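Local structure of F420-dependent methylenetetrahydromethanopterin dehydrogenase (1QV9) at residues Ile9-Leu14 / Ile68-Pro73; Pro73-Pro78 / Ala94-Asp99; Asp122-Ala127 / Gly220-Gln225; Gly126-Phe131 / Pro232-Ala237. The protein catalyses the reversible, coenzyme F420-dependent reduction of methenyl-tetrahydromethanopterin to methylene-tetrahydromethanopterin, a step of methanogenesis from carbon dioxide. One frame throughout, in Å; residues are numbered along the deposited sequence. Where two conformers were deposited one is given.

Interaction 1. Residues Ile9-Leu14 / Ile68-Pro73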
loop_
_atom_site.group_PDB
_atom_site.type_symbol
_atom_site.label_atom_id
_atom_site.label_comp_id
_atom_site.label_asym_id
_atom_site.label_seq_id
_atom_site.Cartn_x
_atom_site.Cartn_y
_atom_site.Cartn_z
ATOM N N ILE A 9 -11.971 -20.742 31.315
ATOM C CA ILE A 9 -13.155 -21.366 30.700
ATOM C C ILE A 9 -13.499 -20.533 29.479
ATOM O O ILE A 9 -13.632 -19.309 29.584
ATOM C CB ILE A 9 -14.348 -21.365 31.674
ATOM C CG1 ILE A 9 -13.946 -21.988 33.005
ATOM C CG2 ILE A 9 -15.540 -22.092 31.055
ATOM C CD1 ILE A 9 -15.016 -21.765 34.120
ATOM N N LYS A 10 -13.667 -21.184 28.318
ATOM C CA LYS A 10 -13.932 -20.467 27.074
ATOM C C LYS A 10 -15.216 -20.969 26.428
ATOM O O LYS A 10 -15.296 -22.136 26.010
ATOM C CB LYS A 10 -12.761 -20.651 26.064
ATOM C CG LYS A 10 -11.408 -20.186 26.590
ATOM C CD LYS A 10 -10.301 -20.245 25.537
ATOM C CE LYS A 10 -8.963 -19.825 26.172
ATOM N NZ LYS A 10 -7.917 -19.546 25.151
ATOM N N CYS A 11 -16.224 -20.094 26.366
ATOM C CA CYS A 11 -17.509 -20.407 25.741
ATOM C C CYS A 11 -17.849 -19.269 24.798
ATOM O O CYS A 11 -17.946 -18.100 25.231
ATOM C CB CYS A 11 -18.601 -20.566 26.797
ATOM S SG CYS A 11 -18.323 -21.915 27.968
ATOM N N GLY A 12 -18.072 -19.573 23.516
ATOM C CA GLY A 12 -18.309 -18.515 22.556
ATOM C C GLY A 12 -16.929 -17.998 22.175
ATOM O O GLY A 12 -15.935 -18.521 22.682
ATOM N N ASN A 13 -16.831 -17.016 21.299
ATOM C CA ASN A 13 -15.475 -16.543 20.992
ATOM C C ASN A 13 -15.361 -15.039 20.954
ATOM O O ASN A 13 -16.197 -14.338 20.379
ATOM C CB ASN A 13 -14.986 -17.109 19.664
ATOM C CG ASN A 13 -13.500 -16.820 19.417
ATOM O OD1 ASN A 13 -12.626 -17.158 20.250
ATOM N ND2 ASN A 13 -13.211 -16.169 18.294
ATOM N N LEU A 14 -14.303 -14.564 21.582
ATOM C CA LEU A 14 -13.963 -13.164 21.635
ATOM C C LEU A 14 -12.466 -13.173 21.328
ATOM O O LEU A 14 -11.770 -14.154 21.622
ATOM C CB LEU A 14 -14.196 -12.639 23.075
ATOM C CG LEU A 14 -14.960 -11.356 23.379
ATOM C CD1 LEU A 14 -16.204 -11.236 22.526
ATOM C CD2 LEU A 14 -15.285 -11.346 24.866
ATOM N N ILE A 68 -10.020 -18.522 38.768
ATOM C CA ILE A 68 -10.677 -19.059 37.564
ATOM C C ILE A 68 -11.096 -17.883 36.692
ATOM O O ILE A 68 -11.532 -16.856 37.207
ATOM C CB ILE A 68 -11.896 -19.882 37.949
ATOM C CG1 ILE A 68 -11.425 -21.080 38.773
ATOM C CG2 ILE A 68 -12.635 -20.383 36.689
ATOM C CD1 ILE A 68 -12.508 -21.993 39.297
ATOM N N VAL A 69 -10.937 -18.020 35.375
ATOM C CA VAL A 69 -11.295 -16.964 34.448
ATOM C C VAL A 69 -12.314 -17.507 33.481
ATOM O O VAL A 69 -12.171 -18.615 32.977
ATOM C CB VAL A 69 -10.051 -16.459 33.634
ATOM C CG1 VAL A 69 -10.462 -15.305 32.725
ATOM C CG2 VAL A 69 -8.924 -16.058 34.576
ATOM N N TYR A 70 -13.394 -16.772 33.269
ATOM C CA TYR A 70 -14.391 -17.176 32.270
ATOM C C TYR A 70 -14.332 -16.092 31.202
ATOM O O TYR A 70 -14.444 -14.907 31.515
ATOM C CB TYR A 70 -15.788 -17.224 32.867
ATOM C CG TYR A 70 -16.866 -17.420 31.823
ATOM C CD1 TYR A 70 -17.437 -16.334 31.142
ATOM C CD2 TYR A 70 -17.256 -18.717 31.451
ATOM C CE1 TYR A 70 -18.370 -16.526 30.101
ATOM C CE2 TYR A 70 -18.191 -18.910 30.416
ATOM C CZ TYR A 70 -18.736 -17.825 29.756
ATOM O OH TYR A 70 -19.709 -18.030 28.778
ATOM N N GLY A 71 -14.138 -16.489 29.946
ATOM C CA GLY A 71 -14.062 -15.508 28.866
ATOM C C GLY A 71 -14.998 -15.878 27.714
ATOM O O GLY A 71 -15.102 -17.056 27.344
ATOM N N GLY A 72 -15.673 -14.880 27.157
ATOM C CA GLY A 72 -16.551 -15.115 26.032
ATOM C C GLY A 72 -17.425 -13.901 25.848
ATOM O O GLY A 72 -17.415 -12.995 26.707
ATOM N N PRO A 73 -18.177 -13.838 24.742
ATOM C CA PRO A 73 -19.031 -12.688 24.502
ATOM C C PRO A 73 -20.151 -12.499 25.520
ATOM O O PRO A 73 -20.599 -13.450 26.187
ATOM C CB PRO A 73 -19.627 -12.972 23.121
ATOM C CG PRO A 73 -18.663 -13.953 22.491
ATOM C CD PRO A 73 -18.255 -14.806 23.635
HETATM O O HOH W 1 -19.627 -16.228 26.606
HETATM O O HOH W 2 -14.282 -17.654 24.645
#

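Interaction 2. Residues Pro73-Pro78 / Ala94-Asp99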
loop_
_atom_site.group_PDB
_atom_site.type_symbol
_atom_site.label_atom_id
_atom_site.label_comp_id
_atom_site.label_asym_id
_atom_site.label_seq_id
_atom_site.Cartn_x
_atom_site.Cartn_y
_atom_site.Cartn_z
ATOM N N PRO A 73 -18.177 -13.838 24.742
ATOM C CA PRO A 73 -19.031 -12.688 24.502
ATOM C C PRO A 73 -20.151 -12.499 25.520
ATOM O O PRO A 73 -20.599 -13.450 26.187
ATOM C CB PRO A 73 -19.627 -12.972 23.121
ATOM C CG PRO A 73 -18.663 -13.953 22.491
ATOM C CD PRO A 73 -18.255 -14.806 23.635
ATOM N N ASN A 74 -20.551 -11.235 25.619
ATOM C CA ASN A 74 -21.690 -10.779 26.420
ATOM C C ASN A 74 -22.009 -11.378 27.789
ATOM O O ASN A 74 -22.850 -12.240 27.923
ATOM C CB ASN A 74 -22.940 -10.864 25.547
ATOM C CG ASN A 74 -24.086 -10.048 26.101
ATOM O OD1 ASN A 74 -23.992 -9.467 27.194
ATOM N ND2 ASN A 74 -25.172 -9.987 25.348
ATOM N N PRO A 75 -21.329 -10.910 28.827
ATOM C CA PRO A 75 -21.556 -11.384 30.190
ATOM C C PRO A 75 -23.026 -11.269 30.633
ATOM O O PRO A 75 -23.424 -11.902 31.591
ATOM C CB PRO A 75 -20.662 -10.465 31.019
ATOM C CG PRO A 75 -19.506 -10.215 30.081
ATOM C CD PRO A 75 -20.123 -10.056 28.743
ATOM N N ALA A 76 -23.813 -10.462 29.919
ATOM C CA ALA A 76 -25.223 -10.276 30.293
ATOM C C ALA A 76 -26.188 -11.273 29.656
ATOM O O ALA A 76 -27.348 -11.356 30.064
ATOM C CB ALA A 76 -25.665 -8.848 29.975
ATOM N N ALA A 77 -25.712 -12.042 28.674
ATOM C CA ALA A 77 -26.533 -13.044 27.991
ATOM C C ALA A 77 -26.860 -14.214 28.936
ATOM O O ALA A 77 -26.186 -14.418 29.958
ATOM C CB ALA A 77 -25.804 -13.555 26.714
ATOM N N PRO A 78 -27.879 -15.021 28.602
ATOM C CA PRO A 78 -28.273 -16.154 29.460
ATOM C C PRO A 78 -27.174 -17.150 29.830
ATOM O O PRO A 78 -27.037 -17.509 31.008
ATOM C CB PRO A 78 -29.393 -16.831 28.666
ATOM C CG PRO A 78 -29.980 -15.701 27.902
ATOM C CD PRO A 78 -28.753 -14.945 27.418
ATOM N N ALA A 94 -12.697 -15.280 40.941
ATOM C CA ALA A 94 -12.947 -15.391 39.498
ATOM C C ALA A 94 -13.004 -14.042 38.793
ATOM O O ALA A 94 -13.398 -13.022 39.386
ATOM C CB ALA A 94 -14.269 -16.146 39.280
ATOM N N VAL A 95 -12.678 -14.067 37.501
ATOM C CA VAL A 95 -12.650 -12.886 36.654
ATOM C C VAL A 95 -13.399 -13.202 35.381
ATOM O O VAL A 95 -13.246 -14.303 34.830
ATOM C CB VAL A 95 -11.187 -12.519 36.253
ATOM C CG1 VAL A 95 -11.175 -11.289 35.296
ATOM C CG2 VAL A 95 -10.356 -12.242 37.515
ATOM N N ILE A 96 -14.225 -12.264 34.939
ATOM C CA ILE A 96 -14.988 -12.405 33.712
ATOM C C ILE A 96 -14.347 -11.545 32.624
ATOM O O ILE A 96 -14.156 -10.341 32.816
ATOM C CB ILE A 96 -16.462 -11.895 33.921
ATOM C CG1 ILE A 96 -17.144 -12.645 35.074
ATOM C CG2 ILE A 96 -17.291 -12.077 32.661
ATOM C CD1 ILE A 96 -17.180 -14.145 34.924
ATOM N N ILE A 97 -14.023 -12.150 31.482
ATOM C CA ILE A 97 -13.490 -11.395 30.346
ATOM C C ILE A 97 -14.650 -11.307 29.389
ATOM O O ILE A 97 -15.240 -12.330 29.044
ATOM C CB ILE A 97 -12.290 -12.155 29.668
ATOM C CG1 ILE A 97 -11.032 -12.141 30.570
ATOM C CG2 ILE A 97 -12.051 -11.588 28.276
ATOM C CD1 ILE A 97 -10.880 -11.002 31.518
ATOM N N GLY A 98 -14.996 -10.085 28.981
ATOM C CA GLY A 98 -16.106 -9.860 28.074
ATOM C C GLY A 98 -15.928 -8.664 27.165
ATOM O O GLY A 98 -14.851 -8.108 27.099
ATOM N N ASP A 99 -17.010 -8.296 26.485
ATOM C CA ASP A 99 -17.055 -7.184 25.543
ATOM C C ASP A 99 -17.962 -6.074 26.084
ATOM O O ASP A 99 -18.394 -6.125 27.239
ATOM C CB ASP A 99 -17.486 -7.654 24.124
ATOM C CG ASP A 99 -18.746 -8.507 24.111
ATOM O OD1 ASP A 99 -19.237 -8.804 22.994
ATOM O OD2 ASP A 99 -19.241 -8.868 25.180
#

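Interaction 3. Residues Asp122-Ala127 / Gly220-Gln225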
loop_
_atom_site.group_PDB
_atom_site.type_symbol
_atom_site.label_atom_id
_atom_site.label_comp_id
_atom_site.label_asym_id
_atom_site.label_seq_id
_atom_site.Cartn_x
_atom_site.Cartn_y
_atom_site.Cartn_z
ATOM N N ASP A 122 -13.432 -5.351 21.297
ATOM C CA ASP A 122 -13.529 -6.784 20.938
ATOM C C ASP A 122 -14.936 -6.967 20.418
ATOM O O ASP A 122 -15.810 -7.534 21.088
ATOM C CB ASP A 122 -13.302 -7.628 22.195
ATOM C CG ASP A 122 -12.756 -8.997 21.894
ATOM O OD1 ASP A 122 -13.159 -9.567 20.854
ATOM O OD2 ASP A 122 -11.949 -9.523 22.712
ATOM N N ALA A 123 -15.121 -6.518 19.189
ATOM C CA ALA A 123 -16.440 -6.454 18.563
ATOM C C ALA A 123 -17.051 -7.710 17.979
ATOM O O ALA A 123 -16.377 -8.524 17.377
ATOM C CB ALA A 123 -16.375 -5.386 17.466
HETATM N N MSE A 124 -18.352 -7.886 18.179
HETATM C CA MSE A 124 -19.045 -9.042 17.613
HETATM C C MSE A 124 -18.936 -8.977 16.084
HETATM O O MSE A 124 -19.034 -7.906 15.477
HETATM C CB MSE A 124 -20.519 -9.026 18.025
HETATM C CG MSE A 124 -21.294 -10.257 17.590
HETATM SE SE MSE A 124 -23.186 -10.027 17.962
HETATM C CE MSE A 124 -23.758 -9.420 16.224
ATOM N N LEU A 125 -18.730 -10.129 15.461
ATOM C CA LEU A 125 -18.591 -10.183 14.020
ATOM C C LEU A 125 -19.937 -10.204 13.271
ATOM O O LEU A 125 -21.007 -10.270 13.913
ATOM C CB LEU A 125 -17.685 -11.330 13.601
ATOM C CG LEU A 125 -17.830 -12.727 14.164
ATOM C CD1 LEU A 125 -19.204 -13.288 13.910
ATOM C CD2 LEU A 125 -16.738 -13.590 13.522
ATOM N N GLY A 126 -19.874 -10.143 11.937
ATOM C CA GLY A 126 -21.097 -10.088 11.109
ATOM C C GLY A 126 -21.666 -11.473 10.893
ATOM O O GLY A 126 -21.646 -12.008 9.774
ATOM N N ALA A 127 -22.244 -12.011 11.963
ATOM C CA ALA A 127 -22.720 -13.377 11.995
ATOM C C ALA A 127 -24.039 -13.732 11.307
ATOM O O ALA A 127 -24.967 -14.220 11.957
ATOM C CB ALA A 127 -22.733 -13.865 13.453
ATOM N N GLY A 220 -26.885 -5.427 11.590
ATOM C CA GLY A 220 -27.113 -6.404 10.560
ATOM C C GLY A 220 -27.585 -7.775 11.021
ATOM O O GLY A 220 -28.219 -8.486 10.251
ATOM N N CYS A 221 -27.258 -8.148 12.251
ATOM C CA CYS A 221 -27.637 -9.449 12.812
ATOM C C CYS A 221 -28.953 -9.476 13.581
ATOM O O CYS A 221 -29.641 -10.503 13.582
ATOM C CB CYS A 221 -26.577 -9.939 13.790
ATOM S SG CYS A 221 -25.040 -10.472 12.958
ATOM N N PHE A 222 -29.282 -8.367 14.236
ATOM C CA PHE A 222 -30.479 -8.322 15.085
ATOM C C PHE A 222 -31.580 -7.338 14.758
ATOM O O PHE A 222 -32.724 -7.528 15.173
ATOM C CB PHE A 222 -30.036 -8.099 16.525
ATOM C CG PHE A 222 -29.063 -9.121 16.995
ATOM C CD1 PHE A 222 -29.340 -10.469 16.825
ATOM C CD2 PHE A 222 -27.859 -8.750 17.574
ATOM C CE1 PHE A 222 -28.425 -11.434 17.222
ATOM C CE2 PHE A 222 -26.954 -9.705 17.969
ATOM C CZ PHE A 222 -27.233 -11.049 17.792
ATOM N N VAL A 223 -31.257 -6.290 14.028
ATOM C CA VAL A 223 -32.249 -5.286 13.693
ATOM C C VAL A 223 -32.799 -5.424 12.283
ATOM O O VAL A 223 -33.996 -5.647 12.090
ATOM C CB VAL A 223 -31.656 -3.901 13.871
ATOM C CG1 VAL A 223 -32.718 -2.844 13.598
ATOM C CG2 VAL A 223 -31.101 -3.764 15.284
ATOM N N GLU A 224 -31.926 -5.285 11.294
ATOM C CA GLU A 224 -32.299 -5.382 9.886
ATOM C C GLU A 224 -32.740 -6.801 9.536
ATOM O O GLU A 224 -32.038 -7.764 9.830
ATOM C CB GLU A 224 -31.089 -4.973 9.017
ATOM C CG GLU A 224 -31.339 -4.963 7.542
ATOM C CD GLU A 224 -32.485 -4.040 7.163
ATOM O OE1 GLU A 224 -33.531 -4.549 6.707
ATOM O OE2 GLU A 224 -32.342 -2.813 7.332
ATOM N N GLN A 225 -33.906 -6.930 8.898
ATOM C CA GLN A 225 -34.434 -8.237 8.540
ATOM C C GLN A 225 -34.499 -8.513 7.041
ATOM O O GLN A 225 -34.769 -9.636 6.625
ATOM C CB GLN A 225 -35.836 -8.396 9.143
ATOM C CG GLN A 225 -35.871 -8.174 10.634
ATOM C CD GLN A 225 -35.107 -9.238 11.384
ATOM O OE1 GLN A 225 -35.363 -10.430 11.211
ATOM N NE2 GLN A 225 -34.171 -8.820 12.235
#

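Interaction 4. Residues Gly126-Phe131 / Pro232-Ala237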
loop_
_atom_site.group_PDB
_atom_site.type_symbol
_atom_site.label_atom_id
_atom_site.label_comp_id
_atom_site.label_asym_id
_atom_site.label_seq_id
_atom_site.Cartn_x
_atom_site.Cartn_y
_atom_site.Cartn_z
ATOM N N GLY A 126 -19.874 -10.143 11.937
ATOM C CA GLY A 126 -21.097 -10.088 11.109
ATOM C C GLY A 126 -21.666 -11.473 10.893
ATOM O O GLY A 126 -21.646 -12.008 9.774
ATOM N N ALA A 127 -22.244 -12.011 11.963
ATOM C CA ALA A 127 -22.720 -13.377 11.995
ATOM C C ALA A 127 -24.039 -13.732 11.307
ATOM O O ALA A 127 -24.967 -14.220 11.957
ATOM C CB ALA A 127 -22.733 -13.865 13.453
ATOM N N ARG A 128 -24.106 -13.465 10.009
ATOM C CA ARG A 128 -25.265 -13.862 9.205
ATOM C C ARG A 128 -24.777 -14.991 8.313
ATOM O O ARG A 128 -23.700 -14.894 7.704
ATOM C CB ARG A 128 -25.757 -12.719 8.334
ATOM C CG ARG A 128 -26.566 -11.682 9.095
ATOM C CD ARG A 128 -27.956 -12.257 9.453
ATOM N NE ARG A 128 -28.888 -11.190 9.815
ATOM C CZ ARG A 128 -30.187 -11.397 10.009
ATOM N NH1 ARG A 128 -30.983 -10.382 10.328
ATOM N NH2 ARG A 128 -30.678 -12.622 9.881
ATOM N N ARG A 129 -25.554 -16.061 8.202
ATOM C CA ARG A 129 -25.183 -17.213 7.381
ATOM C C ARG A 129 -24.797 -16.913 5.913
ATOM O O ARG A 129 -23.953 -17.596 5.320
ATOM C CB ARG A 129 -26.321 -18.280 7.427
ATOM C CG ARG A 129 -26.025 -19.527 6.641
ATOM C CD ARG A 129 -27.104 -20.616 6.816
ATOM N NE ARG A 129 -27.074 -21.206 8.153
ATOM C CZ ARG A 129 -27.820 -20.796 9.176
ATOM N NH1 ARG A 129 -27.712 -21.390 10.359
ATOM N NH2 ARG A 129 -28.691 -19.809 9.016
ATOM N N GLU A 130 -25.411 -15.898 5.316
ATOM C CA GLU A 130 -25.128 -15.549 3.938
ATOM C C GLU A 130 -23.739 -14.944 3.723
ATOM O O GLU A 130 -23.297 -14.840 2.603
ATOM C CB GLU A 130 -26.149 -14.534 3.424
ATOM C CG GLU A 130 -27.607 -15.014 3.445
ATOM C CD GLU A 130 -28.366 -14.689 4.741
ATOM O OE1 GLU A 130 -29.618 -14.555 4.663
ATOM O OE2 GLU A 130 -27.755 -14.575 5.833
ATOM N N PHE A 131 -23.074 -14.591 4.815
ATOM C CA PHE A 131 -21.778 -13.911 4.727
ATOM C C PHE A 131 -20.709 -14.598 5.544
ATOM O O PHE A 131 -19.577 -14.818 5.057
ATOM C CB PHE A 131 -21.929 -12.487 5.265
ATOM C CG PHE A 131 -20.631 -11.728 5.345
ATOM C CD1 PHE A 131 -19.992 -11.320 4.191
ATOM C CD2 PHE A 131 -20.056 -11.440 6.586
ATOM C CE1 PHE A 131 -18.766 -10.606 4.238
ATOM C CE2 PHE A 131 -18.830 -10.732 6.634
ATOM C CZ PHE A 131 -18.209 -10.323 5.472
ATOM N N PRO A 232 -25.041 -6.701 3.029
ATOM C CA PRO A 232 -24.069 -5.618 2.812
ATOM C C PRO A 232 -23.686 -4.996 4.159
ATOM O O PRO A 232 -22.513 -4.637 4.396
ATOM C CB PRO A 232 -24.825 -4.606 1.952
ATOM C CG PRO A 232 -25.713 -5.479 1.122
ATOM C CD PRO A 232 -26.184 -6.563 2.087
ATOM N N ILE A 233 -24.654 -4.839 5.068
ATOM C CA ILE A 233 -24.326 -4.253 6.343
ATOM C C ILE A 233 -23.285 -5.090 7.113
ATOM O O ILE A 233 -22.275 -4.516 7.585
ATOM C CB ILE A 233 -25.625 -4.033 7.207
ATOM C CG1 ILE A 233 -26.469 -2.937 6.529
ATOM C CG2 ILE A 233 -25.271 -3.644 8.640
ATOM C CD1 ILE A 233 -27.858 -2.766 7.167
ATOM N N VAL A 234 -23.498 -6.396 7.275
ATOM C CA VAL A 234 -22.505 -7.151 8.061
ATOM C C VAL A 234 -21.159 -7.187 7.326
ATOM O O VAL A 234 -20.104 -7.189 7.988
ATOM C CB VAL A 234 -22.942 -8.585 8.433
ATOM C CG1 VAL A 234 -24.171 -8.519 9.377
ATOM C CG2 VAL A 234 -23.194 -9.418 7.209
ATOM N N ALA A 235 -21.174 -7.175 6.001
ATOM C CA ALA A 235 -19.902 -7.204 5.247
ATOM C C ALA A 235 -19.159 -5.908 5.464
ATOM O O ALA A 235 -17.916 -5.892 5.525
ATOM C CB ALA A 235 -20.143 -7.393 3.768
ATOM N N SER A 236 -19.888 -4.792 5.580
ATOM C CA SER A 236 -19.230 -3.511 5.785
ATOM C C SER A 236 -18.510 -3.468 7.146
ATOM O O SER A 236 -17.479 -2.817 7.265
ATOM C CB SER A 236 -20.234 -2.347 5.631
ATOM O OG SER A 236 -21.027 -2.201 6.781
ATOM N N ALA A 237 -19.035 -4.182 8.136
ATOM C CA ALA A 237 -18.427 -4.243 9.465
ATOM C C ALA A 237 -17.042 -4.913 9.329
ATOM O O ALA A 237 -16.058 -4.460 9.957
ATOM C CB ALA A 237 -19.308 -5.043 10.391
#

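Interaction 1. Residues Ile9-Leu14 / Ile68-Pro73
Two waters join the two segments where the paired strands give way to loops. One donates to C11 O and P73 O and is also bonded to Y70 OH, at 2.8 Å. The other donates to G12 O and G71 O. Before that the pairing is parallel. I9 N donates to V69 O over 2.7 Å, and G71 N donates to I9 O, nearly along the C=O axis. The C11 N to G71 O bond, at 3.4 Å, is weak. Y70 has CG anti to the backbone N (chi1 171°), and its side chain crosses that of I9 at about a right angle, Y70 CD2 being 3.8 Å from I9 CG2. C11 SG approaches the same ring obliquely, 3.9 Å from Y70 CE2. Replacing the tyrosine by an alanine would probably disturb the water bridge and leave I9 and C11 poorly packed. A side chain on G12 would clash with P73 CD, and one on G72 with C11 O. L14 CD1 slides past the P73 ring, 3.7 Å from its CG. Helices 46-63 and 78-88 cover the Y70 ring. The parallel sheet, in order 2-1-3-4-5 with a sixth strand, 180-183, following, recalls a flavodoxin-like alpha/beta domain.

Interaction 2. Residues Pro73-Pro78 / Ala94-Asp99
A single hydrogen bond carries the polar part of this contact. The backbone N of N74 donates to D99 OD2 over 2.7 Å and meets that oxygen from above the carboxylate plane, 27° out of it. The bond is somewhat bent, with 145° at the hydrogen. D99 reaches N74 because its CG sits between its own backbone N and carbonyl carbon (chi1 50°), the crowded position. D99 OD1 also lies near P73, 4.2 Å from its CB.

Local bonds shape the loop 73-78. N74 OD1 accepts from A76 N at 2.9 Å, which makes an Asx turn. A type I beta turn runs over the same residues, closed by A77 N donating to N74 O. A77 is then the N-cap of helix 78-88.

The apolar part belongs to P75. Its ring packs onto strand 94-99, with CG 3.9 Å from I96 CG2 and 4.0 Å from G98 CA. A side chain on G98 would run into P75 CG. The ring also touches L118 of strand 115-119, and R84 NE bonds to P75 O.

The carboxylate of D99 is buried, and the short bond from N74 N would probably help to keep it ionised. One acidic oxygen thus holds the backbone of the loop that leaves strand 67-71, while the proline ring fits against glycine beside it.

Interaction 3. Residues Asp122-Ala127 / Gly220-Gln225
The last part of helix 197-223, one of the long helices of the helical bundle, meets the loop after strand 115-119 in a Met-aromatic contact. A wider pi-type turn occurs at 220-223. C221 points into the loop. Its SG is anti to its own carbonyl carbon (chi1 -72°) and lies 3.3 Å from A127 N. A127 N itself donates weakly to L125 O, across an inverse gamma turn centred on G126. The sulfur also touches A127 CB at 4.1 Å and the methyl CE of M124 at 3.7 Å. M124 is present as selenomethionine. F222 follows and meets M124 tip to tip. M124 CE lies 3.7 Å and M124 SE 3.8 Å from F222 CE2, both oblique to the ring. The M124 chain is extended up to its bend at chi3 (96°), which brings CE back between C221 and F222. The CB of C221 sits over the centre of one face of the F222 ring. A127 also packs on R27 of a second subunit. The Q225 side chain folds back on the preceding turn: its NE2 donates to V223 O over 3.2 Å, from 76° above the carbonyl plane.

Interaction 4. Residues Gly126-Phe131 / Pro232-Ala237
V234 is the tight point. Its CB stands 3.6 Å from G126 CA, and a side chain on that glycine would collide with it. CG2 of V234 takes the crowded place between its backbone N and carbonyl carbon, which turns it to the F131 ring, 3.8 Å from CD2. F131 has CG anti to the backbone N (chi1 175°). The ring lies over A235, with the CA 3.9 Å from the ring centroid and 23° off the normal. This is a CH-pi contact. A235 CB lies 3.5 Å from F131 CE1, and G126 O lies at the ring edge, in its plane. An alanine in place of F131 would lose the CH-pi contact and the edge-to-face pairing with H238, and would probably loosen the loop on the helix.

The loop 126-131 packs against helix 227-257 of the helical bundle. An inverse gamma turn centred on A127 bends it, with R128 N donating to G126 O at 2.9 Å.

The R128 side is looser. Its CG only grazes V234 CG1 at 4.0 Å, crossing it at about a right angle. A bend at chi2 (-73°) turns the chain, NE bonds to G220 O, and the guanidinium forms a cation-pi pair with Y230. R129, next along the loop, forms a salt bridge with D29 of a second subunit.

Overall arrangement
Interactions 1 and 2 are buried in the alpha/beta domain. They share P73, and their centres are 7 Å apart. Their strands 67-71 and 94-99 are neighbours in the sheet. Interaction 1 relies on backbone pairing and waters, and interaction 2 on one carboxylate and a proline ring. Interactions 3 and 4 share G126 and A127 and dock one loop on two consecutive helices, 197-223 and 227-257. Neither has a hydrogen bond across its segments. Interaction 3 is a surface contact of sulfur, selenium and an aromatic ring; interaction 4 is buried, near two other subunits. D122 links the halves, touching L14 of interaction 1 and D99 of interaction 2.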